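Side-chain contacts in digeranylgeranylglycerophospholipid reductase (Sulfolobus acidocaldarius, PDB 4OPC), which reduces the double bonds of geranylgeranyl chains on archaeal membrane-lipid precursors, using one FAD per subunit, to give saturated archaeols: residues Y23-R28 and A315-F320; L231-Q234 and G238-S241; L276-W281 and S432-W437. One frame throughout, in Å; residues are numbered along the deposited sequence.

Contact 1 of 3, residues Y23-R28 and A315-F320; sequences YQLSRR and AILSAF
L25 and R28 meet I316 and L317 where the end of the first helix of the Rossmann-type FAD-binding fold, helix 16-25, lies beside helix 302-322. L25 and I316 form the buried part of the contact. Both methyls of L25 touch I316: CD2 rests 4.0 Å from its CG2 and also reaches CG of L317, while CD1 faces its CD1, the side chains of L25 and I316 crossing at about a right angle. Branched aliphatic residues suit this place, since behind them I316 packs on V153, V155 and I285 of the parallel strands 153-156 and 284-286.

Next in the chain, S26 OG donates to Y23 O at 2.7 Å. That carbonyl also receives the backbone N of S26, so two bonds grip it, and R113 is a further partner of the serine hydroxyl.

R28, at the surface, brings its aliphatic stem and its flat head to L317. The chain is extended from CG to NE (chi2 173°, chi3 179°), which lays CD 3.6 Å from CD2 of L317 and carries the guanidinium onward. CD1 of L317 then sits over one guanidinium face, 3.3 Å above the plane and offset toward its rim.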
ATOM      1  N   TYR A  23      -6.480   2.991 -16.871  1.00 14.92           N
ATOM      2  CA  TYR A  23      -7.910   3.220 -16.972  1.00 13.94           C
ATOM      3  C   TYR A  23      -8.232   4.715 -16.921  1.00 14.56           C
ATOM      4  O   TYR A  23      -8.996   5.228 -17.741  1.00 16.29           O
ATOM      5  CB  TYR A  23      -8.656   2.466 -15.870  1.00 15.45           C
ATOM      6  CG  TYR A  23     -10.147   2.515 -16.033  1.00 16.20           C
ATOM      7  CD1 TYR A  23     -10.800   1.642 -16.900  1.00 18.72           C
ATOM      8  CD2 TYR A  23     -10.908   3.441 -15.344  1.00 20.76           C
ATOM      9  CE1 TYR A  23     -12.173   1.689 -17.063  1.00 21.52           C
ATOM     10  CE2 TYR A  23     -12.285   3.494 -15.497  1.00 29.46           C
ATOM     11  CZ  TYR A  23     -12.907   2.616 -16.356  1.00 28.44           C
ATOM     12  OH  TYR A  23     -14.274   2.656 -16.514  1.00 32.96           O
ATOM     13  N   GLN A  24      -7.612   5.419 -15.982  1.00 14.35           N
ATOM     14  CA  GLN A  24      -7.866   6.843 -15.803  1.00 14.50           C
ATOM     15  C   GLN A  24      -7.358   7.707 -16.963  1.00 17.10           C
ATOM     16  O   GLN A  24      -7.856   8.810 -17.169  1.00 19.16           O
ATOM     17  CB  GLN A  24      -7.279   7.330 -14.462  1.00 15.82           C
ATOM     18  CG  GLN A  24      -7.848   6.630 -13.234  1.00 16.70           C
ATOM     19  CD  GLN A  24      -9.207   7.139 -12.812  1.00 20.17           C
ATOM     20  OE1 GLN A  24      -9.909   7.807 -13.574  1.00 24.54           O
ATOM     21  NE2 GLN A  24      -9.595   6.818 -11.584  1.00 22.06           N
ATOM     22  N   LEU A  25      -6.363   7.217 -17.700  1.00 15.49           N
ATOM     23  CA  LEU A  25      -5.833   7.955 -18.854  1.00 14.93           C
ATOM     24  C   LEU A  25      -6.545   7.629 -20.158  1.00 16.59           C
ATOM     25  O   LEU A  25      -6.315   8.286 -21.173  1.00 18.52           O
ATOM     26  CB  LEU A  25      -4.339   7.698 -19.027  1.00 15.29           C
ATOM     27  CG  LEU A  25      -3.426   8.422 -18.040  1.00 14.51           C
ATOM     28  CD1 LEU A  25      -2.038   7.799 -18.077  1.00 21.27           C
ATOM     29  CD2 LEU A  25      -3.376   9.904 -18.346  1.00 19.55           C
ATOM     30  N   SER A  26      -7.422   6.630 -20.130  1.00 16.79           N
ATOM     31  CA  SER A  26      -8.030   6.124 -21.356  1.00 16.51           C
ATOM     32  C   SER A  26      -9.157   7.025 -21.882  1.00 15.81           C
ATOM     33  O   SER A  26      -9.638   7.917 -21.183  1.00 19.87           O
ATOM     34  CB  SER A  26      -8.522   4.687 -21.148  1.00 17.95           C
ATOM     35  OG  SER A  26      -9.663   4.643 -20.308  1.00 18.39           O
ATOM     36  N   ARG A  27      -9.573   6.776 -23.122  1.00 16.15           N
ATOM     37  CA  ARG A  27     -10.587   7.579 -23.810  1.00 18.05           C
ATOM     38  C   ARG A  27     -10.227   9.055 -23.951  1.00 17.53           C
ATOM     39  O   ARG A  27     -11.108   9.902 -24.046  1.00 20.47           O
ATOM     40  CB  ARG A  27     -11.961   7.442 -23.146  1.00 21.47           C
ATOM     41  CG  ARG A  27     -12.677   6.168 -23.487  1.00 23.52           C
ATOM     42  CD  ARG A  27     -14.180   6.278 -23.318  1.00 24.90           C
ATOM     43  NE  ARG A  27     -14.800   5.025 -23.734  1.00 23.87           N
ATOM     44  CZ  ARG A  27     -16.013   4.620 -23.392  1.00 23.75           C
ATOM     45  NH1 ARG A  27     -16.795   5.383 -22.640  1.00 26.44           N
ATOM     46  NH2 ARG A  27     -16.464   3.449 -23.828  1.00 27.36           N
ATOM     47  N   ARG A  28      -8.935   9.357 -24.003  1.00 19.67           N
ATOM     48  CA  ARG A  28      -8.509  10.748 -24.112  1.00 21.18           C
ATOM     49  C   ARG A  28      -7.692  11.083 -25.357  1.00 21.98           C
ATOM     50  O   ARG A  28      -7.278  12.226 -25.537  1.00 28.03           O
ATOM     51  CB  ARG A  28      -7.775  11.172 -22.846  1.00 19.99           C
ATOM     52  CG  ARG A  28      -8.739  11.349 -21.687  1.00 22.71           C
ATOM     53  CD  ARG A  28      -8.029  11.592 -20.384  1.00 35.17           C
ATOM     54  NE  ARG A  28      -8.995  11.771 -19.305  1.00 49.83           N
ATOM     55  CZ  ARG A  28      -9.577  12.928 -19.004  1.00 47.19           C
ATOM     56  NH1 ARG A  28      -9.287  14.025 -19.692  1.00 49.89           N
ATOM     57  NH2 ARG A  28     -10.445  12.987 -18.007  1.00 38.95           N
ATOM     58  N   ALA A 315      -1.905  14.397 -13.195  1.00 15.31           N
ATOM     59  CA  ALA A 315      -0.661  15.124 -13.392  1.00 15.05           C
ATOM     60  C   ALA A 315      -0.202  15.036 -14.845  1.00 16.81           C
ATOM     61  O   ALA A 315       0.295  16.012 -15.418  1.00 16.13           O
ATOM     62  CB  ALA A 315       0.415  14.581 -12.454  1.00 17.02           C
ATOM     63  N   ILE A 316      -0.371  13.863 -15.439  1.00 14.53           N
ATOM     64  CA  ILE A 316       0.041  13.646 -16.817  1.00 15.89           C
ATOM     65  C   ILE A 316      -0.809  14.462 -17.778  1.00 19.03           C
ATOM     66  O   ILE A 316      -0.279  15.097 -18.696  1.00 16.95           O
ATOM     67  CB  ILE A 316       0.012  12.150 -17.151  1.00 14.08           C
ATOM     68  CG1 ILE A 316       1.181  11.471 -16.446  1.00 13.88           C
ATOM     69  CG2 ILE A 316       0.089  11.912 -18.657  1.00 16.13           C
ATOM     70  CD1 ILE A 316       1.080   9.967 -16.406  1.00 14.76           C
ATOM     71  N   LEU A 317      -2.120  14.487 -17.546  1.00 15.10           N
ATOM     72  CA  LEU A 317      -2.997  15.300 -18.384  1.00 17.30           C
ATOM     73  C   LEU A 317      -2.611  16.777 -18.305  1.00 20.00           C
ATOM     74  O   LEU A 317      -2.618  17.471 -19.322  1.00 21.53           O
ATOM     75  CB  LEU A 317      -4.466  15.069 -18.027  1.00 22.42           C
ATOM     76  CG  LEU A 317      -4.942  13.647 -18.340  1.00 19.78           C
ATOM     77  CD1 LEU A 317      -6.326  13.389 -17.763  1.00 26.91           C
ATOM     78  CD2 LEU A 317      -4.912  13.364 -19.839  1.00 27.75           C
ATOM     79  N   SER A 318      -2.250  17.259 -17.122  1.00 21.84           N
ATOM     80  CA  SER A 318      -1.804  18.640 -16.992  0.53 26.23           C
ATOM     81  C   SER A 318      -0.499  18.886 -17.748  1.00 29.06           C
ATOM     82  O   SER A 318      -0.351  19.907 -18.431  1.00 23.89           O
ATOM     83  CB  SER A 318      -1.664  19.018 -15.520  0.53 28.70           C
ATOM     84  OG  SER A 318      -2.933  19.018 -14.896  0.53 26.80           O
ATOM     85  N   ALA A 319       0.432  17.945 -17.650  1.00 20.06           N
ATOM     86  CA  ALA A 319       1.711  18.066 -18.342  1.00 18.93           C
ATOM     87  C   ALA A 319       1.546  18.131 -19.857  1.00 20.26           C
ATOM     88  O   ALA A 319       2.298  18.838 -20.537  1.00 19.15           O
ATOM     89  CB  ALA A 319       2.638  16.921 -17.953  1.00 19.12           C
ATOM     90  N   PHE A 320       0.574  17.398 -20.395  1.00 17.45           N
ATOM     91  CA  PHE A 320       0.309  17.479 -21.830  1.00 19.83           C
ATOM     92  C   PHE A 320      -0.283  18.829 -22.238  1.00 20.49           C
ATOM     93  O   PHE A 320      -0.134  19.246 -23.384  1.00 25.41           O
ATOM     94  CB  PHE A 320      -0.521  16.278 -22.321  1.00 18.41           C
ATOM     95  CG  PHE A 320       0.327  15.086 -22.658  1.00 16.98           C
ATOM     96  CD1 PHE A 320       0.962  15.003 -23.890  1.00 20.84           C
ATOM     97  CD2 PHE A 320       0.529  14.076 -21.740  1.00 17.18           C
ATOM     98  CE1 PHE A 320       1.775  13.926 -24.201  1.00 20.48           C
ATOM     99  CE2 PHE A 320       1.349  12.998 -22.042  1.00 17.95           C
ATOM    100  CZ  PHE A 320       1.973  12.923 -23.276  1.00 19.16           C
TER

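Contact 2 of 3, residues L231-Q234 and G238-S241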
ATOM      1  N   LEU A 231      -0.434 -13.726   7.588  1.00 12.26           N
ATOM      2  CA  LEU A 231       0.209 -12.857   8.561  1.00 10.87           C
ATOM      3  C   LEU A 231       1.260 -11.991   7.905  1.00 11.39           C
ATOM      4  O   LEU A 231       1.755 -12.296   6.818  1.00 11.94           O
ATOM      5  CB  LEU A 231       0.846 -13.656   9.717  1.00 13.23           C
ATOM      6  CG  LEU A 231       2.214 -14.275   9.435  1.00 12.65           C
ATOM      7  CD1 LEU A 231       2.927 -14.601  10.750  1.00 15.87           C
ATOM      8  CD2 LEU A 231       2.096 -15.529   8.571  1.00 15.05           C
ATOM      9  N   GLY A 232       1.600 -10.907   8.586  1.00 11.94           N
ATOM     10  CA  GLY A 232       2.703 -10.050   8.199  1.00 10.91           C
ATOM     11  C   GLY A 232       3.613  -9.888   9.400  1.00 11.57           C
ATOM     12  O   GLY A 232       3.138  -9.830  10.549  1.00 13.67           O
ATOM     13  N   ILE A 233       4.919  -9.844   9.156  1.00 12.53           N
ATOM     14  CA  ILE A 233       5.885  -9.567  10.220  1.00 13.27           C
ATOM     15  C   ILE A 233       6.855  -8.502   9.734  1.00 14.40           C
ATOM     16  O   ILE A 233       7.126  -8.405   8.536  1.00 14.46           O
ATOM     17  CB  ILE A 233       6.644 -10.830  10.675  1.00 16.25           C
ATOM     18  CG1 ILE A 233       7.525 -11.362   9.561  1.00 15.37           C
ATOM     19  CG2 ILE A 233       5.676 -11.917  11.141  1.00 17.07           C
ATOM     20  CD1 ILE A 233       8.319 -12.583   9.964  1.00 17.97           C
ATOM     21  N   GLN A 234       7.366  -7.696  10.657  1.00 12.08           N
ATOM     22  CA  GLN A 234       8.277  -6.612  10.303  1.00 11.46           C
ATOM     23  C   GLN A 234       9.615  -7.130   9.789  1.00 12.54           C
ATOM     24  O   GLN A 234      10.213  -8.037  10.367  1.00 13.30           O
ATOM     25  CB  GLN A 234       8.485  -5.688  11.503  1.00 13.11           C
ATOM     26  CG  GLN A 234       9.399  -4.512  11.196  1.00 12.64           C
ATOM     27  CD  GLN A 234       9.475  -3.540  12.338  1.00 12.21           C
ATOM     28  OE1 GLN A 234       9.279  -3.909  13.500  1.00 14.95           O
ATOM     29  NE2 GLN A 234       9.790  -2.294  12.031  1.00 13.12           N
ATOM     30  N   GLY A 238      15.543  -9.658  11.943  1.00 19.69           N
ATOM     31  CA  GLY A 238      16.176 -10.956  12.130  1.00 20.71           C
ATOM     32  C   GLY A 238      15.231 -12.095  12.473  1.00 22.47           C
ATOM     33  O   GLY A 238      15.679 -13.160  12.903  1.00 24.88           O
ATOM     34  N   TYR A 239      13.932 -11.882  12.285  1.00 20.69           N
ATOM     35  CA  TYR A 239      12.929 -12.901  12.590  1.00 20.70           C
ATOM     36  C   TYR A 239      13.099 -14.108  11.677  1.00 19.49           C
ATOM     37  O   TYR A 239      13.522 -13.965  10.528  1.00 23.68           O
ATOM     38  CB  TYR A 239      11.517 -12.330  12.414  1.00 17.29           C
ATOM     39  CG  TYR A 239      11.189 -11.184  13.347  1.00 16.32           C
ATOM     40  CD1 TYR A 239      11.644 -11.176  14.660  1.00 18.52           C
ATOM     41  CD2 TYR A 239      10.426 -10.117  12.912  1.00 17.95           C
ATOM     42  CE1 TYR A 239      11.344 -10.125  15.510  1.00 19.49           C
ATOM     43  CE2 TYR A 239      10.119  -9.069  13.753  1.00 15.75           C
ATOM     44  CZ  TYR A 239      10.578  -9.079  15.049  1.00 16.93           C
ATOM     45  OH  TYR A 239      10.286  -8.034  15.892  1.00 19.50           O
ATOM     46  N   PRO A 240      12.761 -15.307  12.189  1.00 21.68           N
ATOM     47  CA  PRO A 240      12.795 -16.544  11.406  1.00 30.31           C
ATOM     48  C   PRO A 240      11.803 -16.505  10.253  1.00 21.09           C
ATOM     49  O   PRO A 240      11.009 -15.567  10.130  1.00 22.91           O
ATOM     50  CB  PRO A 240      12.349 -17.614  12.412  1.00 35.79           C
ATOM     51  CG  PRO A 240      12.513 -17.008  13.745  1.00 29.64           C
ATOM     52  CD  PRO A 240      12.325 -15.544  13.575  1.00 25.57           C
ATOM     53  N   SER A 241      11.843 -17.546   9.434  1.00 22.72           N
ATOM     54  CA  SER A 241      11.024 -17.663   8.235  1.00 21.62           C
ATOM     55  C   SER A 241       9.549 -17.442   8.519  1.00 19.84           C
ATOM     56  O   SER A 241       8.991 -18.056   9.435  1.00 20.38           O
ATOM     57  CB  SER A 241      11.199 -19.059   7.646  1.00 23.97           C
ATOM     58  OG  SER A 241      10.176 -19.333   6.709  1.00 30.71           O
TER
HETATM   59  O   HOH W   1      12.688  -9.416  10.462  1.00 18.10           O
HETATM   60  O   HOH W   2       8.702  -6.130  15.073  1.00 18.19           O
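From the short connection to helix 242-253, Y239 leans back over I233 and Q234 at the end of strand 226-234, in the catalytic domain of the family; G232 of the same strand touches the bound lipid. G238 has positive phi (79°), which a residue without a side chain adopts easily.

The backbone N of Y239 reaches Q234 O through water 1, which donates to that carbonyl at 2.8 Å and accepts a weak bond from the amide. With CG beside its backbone N (chi1 -63°), the tyrosine brings its ring obliquely to the same carbonyl, CD2 lying 3.3 Å from Q234 O, and its CB meets CD1 of I233 at 4.0 Å. A tyrosine serves both needs here, carbon toward the strand and a hydroxyl beyond it: OH bonds water 2 at 2.6 Å, in the ring plane, and that water donates to Q234 OE1. Q234 NE2 is held by K181 O.

P240 O lies 4.0 Å from I233 CD1, and S241 takes the N-cap position of helix 242-253, its OG bonding weakly to the backbone N of H243 and E244. Around the contact, V185 of strand 183-193 packs against I233, and R352 and Q356 of helix 332-357 against Q234.

Contact 3 of 3, residues L276-W281 and S432-W437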
ATOM      1  N   LEU A 276       7.214   7.769  -1.199  1.00 12.23           N
ATOM      2  CA  LEU A 276       8.436   8.351  -1.743  1.00 11.95           C
ATOM      3  C   LEU A 276       8.387   9.857  -1.551  1.00 13.03           C
ATOM      4  O   LEU A 276       7.360  10.474  -1.828  1.00 14.58           O
ATOM      5  CB  LEU A 276       8.498   8.096  -3.248  1.00 16.35           C
ATOM      6  CG  LEU A 276       9.214   6.916  -3.894  1.00 33.34           C
ATOM      7  CD1 LEU A 276       9.361   7.210  -5.390  1.00 15.59           C
ATOM      8  CD2 LEU A 276      10.557   6.605  -3.266  1.00 18.31           C
ATOM      9  N   TYR A 277       9.483  10.450  -1.084  1.00 12.75           N
ATOM     10  CA  TYR A 277       9.500  11.885  -0.813  1.00 12.88           C
ATOM     11  C   TYR A 277       9.063  12.708  -2.017  1.00 14.97           C
ATOM     12  O   TYR A 277       8.326  13.685  -1.864  1.00 15.60           O
ATOM     13  CB  TYR A 277      10.868  12.332  -0.314  1.00 14.44           C
ATOM     14  CG  TYR A 277      11.112  11.998   1.135  1.00 15.65           C
ATOM     15  CD1 TYR A 277      10.198  12.370   2.112  1.00 16.87           C
ATOM     16  CD2 TYR A 277      12.244  11.300   1.530  1.00 19.47           C
ATOM     17  CE1 TYR A 277      10.425  12.081   3.449  1.00 17.80           C
ATOM     18  CE2 TYR A 277      12.472  11.004   2.870  1.00 17.80           C
ATOM     19  CZ  TYR A 277      11.552  11.391   3.808  1.00 16.39           C
ATOM     20  OH  TYR A 277      11.765  11.106   5.144  1.00 21.03           O
ATOM     21  N   THR A 278       9.512  12.309  -3.208  1.00 13.04           N
ATOM     22  CA  THR A 278       8.850  12.746  -4.431  1.00 13.81           C
ATOM     23  C   THR A 278       8.475  11.547  -5.282  1.00 11.98           C
ATOM     24  O   THR A 278       9.276  10.618  -5.463  1.00 12.55           O
ATOM     25  CB  THR A 278       9.665  13.761  -5.262  1.00 12.97           C
ATOM     26  OG1 THR A 278       8.922  14.070  -6.448  1.00 12.84           O
ATOM     27  CG2 THR A 278      11.023  13.196  -5.667  1.00 14.30           C
ATOM     28  N   MET A 279       7.255  11.581  -5.806  1.00 11.39           N
ATOM     29  CA  MET A 279       6.747  10.555  -6.707  1.00 10.70           C
ATOM     30  C   MET A 279       6.832  11.039  -8.148  1.00 11.58           C
ATOM     31  O   MET A 279       6.341  10.374  -9.063  1.00 12.50           O
ATOM     32  CB  MET A 279       5.304  10.192  -6.334  1.00 11.40           C
ATOM     33  CG  MET A 279       5.220   9.596  -4.923  1.00 14.18           C
ATOM     34  SD  MET A 279       3.533   9.530  -4.267  1.00 15.20           S
ATOM     35  CE  MET A 279       2.931   8.036  -5.022  1.00 16.18           C
ATOM     36  N   ALA A 280       7.487  12.182  -8.360  1.00 11.52           N
ATOM     37  CA  ALA A 280       7.643  12.758  -9.700  1.00 11.21           C
ATOM     38  C   ALA A 280       9.069  13.228  -9.927  1.00 12.22           C
ATOM     39  O   ALA A 280       9.688  13.808  -9.031  1.00 13.05           O
ATOM     40  CB  ALA A 280       6.684  13.934  -9.889  1.00 13.74           C
ATOM     41  N   TRP A 281       9.577  13.018 -11.136  1.00 12.06           N
ATOM     42  CA  TRP A 281      10.827  13.625 -11.551  1.00 11.54           C
ATOM     43  C   TRP A 281      10.736  13.866 -13.059  1.00 11.81           C
ATOM     44  O   TRP A 281       9.666  13.711 -13.652  1.00 13.15           O
ATOM     45  CB  TRP A 281      11.994  12.719 -11.166  1.00 14.91           C
ATOM     46  CG  TRP A 281      13.304  13.415 -11.156  1.00 17.99           C
ATOM     47  CD1 TRP A 281      14.345  13.218 -12.019  1.00 19.85           C
ATOM     48  CD2 TRP A 281      13.713  14.439 -10.252  1.00 17.72           C
ATOM     49  NE1 TRP A 281      15.384  14.055 -11.700  1.00 21.83           N
ATOM     50  CE2 TRP A 281      15.024  14.821 -10.623  1.00 17.88           C
ATOM     51  CE3 TRP A 281      13.103  15.076  -9.170  1.00 16.44           C
ATOM     52  CZ2 TRP A 281      15.732  15.802  -9.942  1.00 24.05           C
ATOM     53  CZ3 TRP A 281      13.815  16.062  -8.491  1.00 23.58           C
ATOM     54  CH2 TRP A 281      15.114  16.412  -8.885  1.00 19.91           C
ATOM     55  N   SER A 432      12.610  22.702  -5.985  1.00 23.33           N
ATOM     56  CA  SER A 432      13.723  23.429  -5.393  1.00 25.04           C
ATOM     57  C   SER A 432      13.692  23.382  -3.868  1.00 23.84           C
ATOM     58  O   SER A 432      14.713  23.579  -3.219  1.00 29.72           O
ATOM     59  CB  SER A 432      13.742  24.882  -5.881  1.00 25.32           C
ATOM     60  OG  SER A 432      12.545  25.548  -5.520  1.00 46.24           O
ATOM     61  N   SER A 433      12.520  23.105  -3.306  1.00 23.57           N
ATOM     62  CA  SER A 433      12.353  23.072  -1.854  1.00 25.58           C
ATOM     63  C   SER A 433      12.286  21.658  -1.282  1.00 23.98           C
ATOM     64  O   SER A 433      12.080  21.483  -0.083  1.00 23.62           O
ATOM     65  CB  SER A 433      11.088  23.833  -1.442  1.00 26.57           C
ATOM     66  OG  SER A 433      11.143  25.177  -1.893  1.00 45.09           O
ATOM     67  N   LEU A 434      12.459  20.651  -2.131  1.00 21.96           N
ATOM     68  CA  LEU A 434      12.322  19.268  -1.685  1.00 18.22           C
ATOM     69  C   LEU A 434      13.359  18.888  -0.637  1.00 21.72           C
ATOM     70  O   LEU A 434      13.032  18.262   0.362  1.00 20.13           O
ATOM     71  CB  LEU A 434      12.423  18.304  -2.868  1.00 18.60           C
ATOM     72  CG  LEU A 434      12.284  16.822  -2.522  1.00 19.69           C
ATOM     73  CD1 LEU A 434      10.878  16.513  -2.033  1.00 17.75           C
ATOM     74  CD2 LEU A 434      12.640  15.969  -3.735  1.00 20.04           C
ATOM     75  N   GLY A 435      14.609  19.269  -0.871  1.00 21.10           N
ATOM     76  CA  GLY A 435      15.696  18.882   0.009  1.00 22.43           C
ATOM     77  C   GLY A 435      15.543  19.373   1.437  1.00 24.16           C
ATOM     78  O   GLY A 435      15.657  18.598   2.393  1.00 25.19           O
ATOM     79  N   SER A 436      15.286  20.665   1.594  1.00 25.35           N
ATOM     80  CA  SER A 436      15.155  21.222   2.937  1.00 24.69           C
ATOM     81  C   SER A 436      13.944  20.636   3.661  1.00 23.84           C
ATOM     82  O   SER A 436      14.001  20.371   4.859  1.00 26.52           O
ATOM     83  CB  SER A 436      15.099  22.753   2.903  1.00 29.76           C
ATOM     84  OG  SER A 436      14.013  23.214   2.120  1.00 36.27           O
ATOM     85  N   TRP A 437      12.860  20.412   2.928  1.00 22.09           N
ATOM     86  CA  TRP A 437      11.662  19.813   3.505  1.00 21.74           C
ATOM     87  C   TRP A 437      11.922  18.367   3.929  1.00 19.47           C
ATOM     88  O   TRP A 437      11.566  17.967   5.047  1.00 20.18           O
ATOM     89  CB  TRP A 437      10.512  19.898   2.503  1.00 20.81           C
ATOM     90  CG  TRP A 437       9.267  19.180   2.923  1.00 17.58           C
ATOM     91  CD1 TRP A 437       8.256  19.672   3.705  1.00 19.11           C
ATOM     92  CD2 TRP A 437       8.897  17.845   2.581  1.00 16.94           C
ATOM     93  NE1 TRP A 437       7.275  18.719   3.855  1.00 18.03           N
ATOM     94  CE2 TRP A 437       7.646  17.588   3.181  1.00 15.57           C
ATOM     95  CE3 TRP A 437       9.490  16.847   1.805  1.00 16.36           C
ATOM     96  CZ2 TRP A 437       6.987  16.365   3.044  1.00 16.37           C
ATOM     97  CZ3 TRP A 437       8.837  15.636   1.671  1.00 17.27           C
ATOM     98  CH2 TRP A 437       7.600  15.405   2.289  1.00 14.91           C
TER
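The backbones of 276-281 and 432-437 stay well apart, T278 and L434 being nearest with 7.9 Å between their CA atoms, and the gap is bridged by Y277, T278, L434 and W437, all buried. The first segment is a loop running into strand 280-281; the second is a 3-10 turn passing into helix 434-452.

L434, whose chi1 of -180° points CG away from the backbone N, sends a fork across the gap. CD2 meets CG2 of T278 at 3.7 Å, the side chains crossing at about a right angle, and CD1 lies 3.8 Å from Y277 O. Threonine suits its place by dividing its work: the methyl packs on the leucine, while OG1 turns along its own segment and donates to A280 O at 2.7 Å, in the carbonyl plane and on a lone pair. N334 ND2 is a second partner of this hydroxyl.

One helical turn on, W437 offers the far rim of its six-membered ring, CZ3 lying 3.6 Å from CD1 of Y277. The ring planes stand at 89°, yet the approach is oblique.

Between the two segments, then, the touch is mostly carbon to carbon. The polar ends bond beyond them: W437 NE1 to L423 O, and Y277 OH to R274 and to D442 of helix 434-452, which ties the loop to that helix and probably helps fix how the tyrosine ring is turned.

Along the chain, contact 2 is nested within the long loop closed by contact 1 and precedes contact 3, whereas contacts 1 and 3 interlock, 276-281 preceding 315-320 and 432-437 following it. Contacts 1 and 3 are neighbours, their nearest atoms about 7 Å apart: strand 280-281 edges the six-stranded sheet on which helix 302-322 packs, so both lie around the Rossmann-type FAD-binding part, with the C-terminal helix 434-452 brought to it. Contact 2 sits on strand 226-234 of the eight-stranded sheet, beside the lipid pocket. Its centre is about 31 Å from that of contact 3 and about 40 Å from that of contact 1, across the chain's centre.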